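Local coordinates for protein phosphoribosylaminoimidazole carboxylase (Bombyx mori, PDB 4JA0) that probably catalyses two steps of de novo purine biosynthesis, combining AIR carboxylase and SAICAR synthetase activities in one octameric enzyme, at residues 350-355 with 363-368. Sequence-based numbering, arbitrary orientation.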
ATOM      1  N   ASN A 350      18.910  -4.449 -12.641  1.00  1.12           N
ATOM      2  CA  ASN A 350      18.795  -4.030 -11.243  1.00  0.40           C
ATOM      3  C   ASN A 350      18.449  -5.159 -10.288  1.00  1.42           C
ATOM      4  O   ASN A 350      17.362  -5.744 -10.378  1.00  5.22           O
ATOM      5  CB  ASN A 350      17.708  -2.987 -11.101  1.00  1.09           C
ATOM      6  CG  ASN A 350      18.036  -1.731 -11.801  1.00  1.22           C
ATOM      7  OD1 ASN A 350      19.166  -1.256 -11.724  1.00  1.07           O
ATOM      8  ND2 ASN A 350      17.045  -1.149 -12.475  1.00  0.83           N
ATOM      9  N   CYS A 351      19.318  -5.397  -9.314  1.00  1.18           N
ATOM     10  CA  CYS A 351      19.034  -6.381  -8.290  1.00  1.14           C
ATOM     11  C   CYS A 351      19.194  -5.773  -6.903  1.00  0.51           C
ATOM     12  O   CYS A 351      20.245  -5.861  -6.282  1.00  0.51           O
ATOM     13  CB  CYS A 351      19.938  -7.617  -8.474  1.00  1.87           C
ATOM     14  SG  CYS A 351      19.521  -9.008  -7.380  1.00  9.91           S
ATOM     15  N   PRO A 352      18.138  -5.127  -6.417  1.00  4.07           N
ATOM     16  CA  PRO A 352      18.211  -4.553  -5.074  1.00  1.68           C
ATOM     17  C   PRO A 352      18.427  -5.672  -4.073  1.00  2.44           C
ATOM     18  O   PRO A 352      17.986  -6.798  -4.307  1.00  9.88           O
ATOM     19  CB  PRO A 352      16.834  -3.935  -4.883  1.00  0.63           C
ATOM     20  CG  PRO A 352      16.327  -3.711  -6.272  1.00  1.14           C
ATOM     21  CD  PRO A 352      16.853  -4.845  -7.075  1.00  2.14           C
ATOM     22  N   PRO A 353      19.170  -5.387  -3.005  1.00  4.19           N
ATOM     23  CA  PRO A 353      19.382  -6.364  -1.934  1.00  2.21           C
ATOM     24  C   PRO A 353      18.105  -6.489  -1.130  1.00  9.77           C
ATOM     25  O   PRO A 353      17.240  -5.618  -1.253  1.00 10.78           O
ATOM     26  CB  PRO A 353      20.516  -5.745  -1.105  1.00  5.05           C
ATOM     27  CG  PRO A 353      20.494  -4.268  -1.428  1.00  2.30           C
ATOM     28  CD  PRO A 353      19.953  -4.147  -2.822  1.00  3.19           C
ATOM     29  N   PRO A 354      17.963  -7.570  -0.344  1.00 18.97           N
ATOM     30  CA  PRO A 354      16.761  -7.801   0.461  1.00  8.47           C
ATOM     31  C   PRO A 354      16.625  -6.761   1.581  1.00 15.69           C
ATOM     32  O   PRO A 354      17.619  -6.310   2.154  1.00 13.17           O
ATOM     33  CB  PRO A 354      17.020  -9.163   1.083  1.00  2.12           C
ATOM     34  CG  PRO A 354      18.118  -9.738   0.346  1.00 13.43           C
ATOM     35  CD  PRO A 354      18.955  -8.627  -0.119  1.00 10.98           C
ATOM     36  N   SER A 355      15.387  -6.401   1.893  1.00 22.88           N
ATOM     37  CA  SER A 355      15.105  -5.307   2.806  1.00 16.21           C
ATOM     38  C   SER A 355      13.616  -5.270   3.066  1.00 11.61           C
ATOM     39  O   SER A 355      12.818  -5.642   2.215  1.00  9.85           O
ATOM     40  CB  SER A 355      15.561  -3.980   2.190  1.00  8.01           C
ATOM     41  OG  SER A 355      14.928  -2.884   2.826  1.00 14.30           O
ATOM     42  N   TRP A 363      10.297   0.741  -6.637  1.00  1.86           N
ATOM     43  CA  TRP A 363       9.814   1.586  -7.702  1.00  0.90           C
ATOM     44  C   TRP A 363      10.870   2.558  -8.155  1.00  1.94           C
ATOM     45  O   TRP A 363      10.718   3.182  -9.186  1.00  5.51           O
ATOM     46  CB  TRP A 363       8.559   2.327  -7.278  1.00  1.13           C
ATOM     47  CG  TRP A 363       7.424   1.421  -7.048  1.00  2.36           C
ATOM     48  CD1 TRP A 363       7.001   0.903  -5.855  1.00  3.54           C
ATOM     49  CD2 TRP A 363       6.565   0.870  -8.052  1.00  2.20           C
ATOM     50  NE1 TRP A 363       5.911   0.079  -6.057  1.00  1.96           N
ATOM     51  CE2 TRP A 363       5.627   0.047  -7.397  1.00  1.29           C
ATOM     52  CE3 TRP A 363       6.493   1.006  -9.440  1.00  1.01           C
ATOM     53  CZ2 TRP A 363       4.635  -0.638  -8.086  1.00  3.00           C
ATOM     54  CZ3 TRP A 363       5.508   0.338 -10.117  1.00  0.85           C
ATOM     55  CH2 TRP A 363       4.600  -0.483  -9.448  1.00  4.76           C
ATOM     56  N   SER A 364      11.959   2.669  -7.403  1.00  3.13           N
ATOM     57  CA  SER A 364      13.084   3.511  -7.818  1.00  1.39           C
ATOM     58  C   SER A 364      13.872   2.801  -8.900  1.00  2.65           C
ATOM     59  O   SER A 364      14.608   3.438  -9.645  1.00  1.91           O
ATOM     60  CB  SER A 364      13.989   3.852  -6.633  1.00  0.75           C
ATOM     61  OG  SER A 364      14.529   2.693  -6.022  1.00  0.90           O
ATOM     62  N   SER A 365      13.738   1.471  -8.934  1.00  6.38           N
ATOM     63  CA  SER A 365      14.346   0.605  -9.946  1.00  0.95           C
ATOM     64  C   SER A 365      13.448   0.503 -11.159  1.00  1.22           C
ATOM     65  O   SER A 365      13.846   0.827 -12.266  1.00  1.80           O
ATOM     66  CB  SER A 365      14.570  -0.789  -9.385  1.00  1.25           C
ATOM     67  OG  SER A 365      15.493  -0.768  -8.323  1.00  3.21           O
ATOM     68  N   LEU A 366      12.220   0.055 -10.939  1.00  2.90           N
ATOM     69  CA  LEU A 366      11.176   0.116 -11.957  1.00  3.83           C
ATOM     70  C   LEU A 366      10.896   1.573 -12.239  1.00  8.79           C
ATOM     71  O   LEU A 366      11.497   2.449 -11.610  1.00 29.40           O
ATOM     72  CB  LEU A 366       9.907  -0.518 -11.420  1.00  2.41           C
ATOM     73  CG  LEU A 366       9.990  -1.914 -10.812  1.00  3.53           C
ATOM     74  CD1 LEU A 366       8.771  -2.150  -9.916  1.00  1.72           C
ATOM     75  CD2 LEU A 366      10.042  -2.946 -11.917  1.00  1.70           C
ATOM     76  N   SER A 367      10.011   1.854 -13.183  1.00  3.16           N
ATOM     77  CA  SER A 367       9.578   3.250 -13.419  1.00 33.24           C
ATOM     78  C   SER A 367      10.772   4.179 -13.598  1.00 13.14           C
ATOM     79  O   SER A 367      10.991   5.130 -12.832  1.00  3.65           O
ATOM     80  CB  SER A 367       8.605   3.802 -12.343  1.00  6.96           C
ATOM     81  OG  SER A 367       9.189   3.921 -11.067  1.00  3.52           O
ATOM     82  N   VAL A 368      11.549   3.863 -14.617  1.00 15.90           N
ATOM     83  CA  VAL A 368      12.652   4.699 -15.017  1.00 13.55           C
ATOM     84  C   VAL A 368      12.131   5.787 -15.961  1.00  9.88           C
ATOM     85  O   VAL A 368      11.027   5.684 -16.495  1.00  5.20           O
ATOM     86  CB  VAL A 368      13.704   3.835 -15.745  1.00 16.80           C
ATOM     87  CG1 VAL A 368      14.480   2.989 -14.748  1.00 16.94           C
ATOM     88  CG2 VAL A 368      13.022   2.964 -16.783  1.00  4.95           C
TER
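Ser365 packs against Asn350 and Pro352 where the fourth strand of the parallel sheet, order 2-1-3-4-5, ends in the AIR carboxylase domain, an alpha/beta fold of the PurE type. Segment 350-355 leaves strand 348-350, helix 358-361 follows, and 363-368 passes close to the strand end on its way to strand 375-376.

Along the returning segment, Trp363 keeps away from 350-355 and lays its indole against Leu366, whose CD1 sits 3.9 Å above the ring plane, offset toward the rim; a large ring suits this place because it also packs on Ile378 of a second subunit and Gln360 of a third. Ser364, small and polar, turns its OG back to Asp361 O and Asn334 N.

Ser365 then makes the contact. Its short side chain lets the backbones approach to 6.6 Å between the CA atoms of Asn350 and Ser365. Its OG, anti to the carbonyl carbon (chi1 -64°), lies 3.7 Å from CG of Pro352, a van der Waals touch against a rigid ring with no donor to offer. The hydroxyl finds its polar partner in Asn334 ND2, which also bonds weakly to Asn350 OD1, so this amide nitrogen bridges the two segments, weakly on the asparagine side.

The side chain of Leu366 starts out away from 350-355 and packs on Thr376 of its own chain and Ile378 of the second subunit. Ser367 and Val368 carry the chain to the third subunit, where Arg332 NH1 donates to Val368 O. An amide suits the buried strand end at Asn350: OD1 accepts from Asn334 and ND2 pairs with Thr376 OG1, both weakly. Against Ser365, ND2 of Asn350 merely packs, 3.8 Å from O and 4.0 Å from CB, without a hydrogen bond.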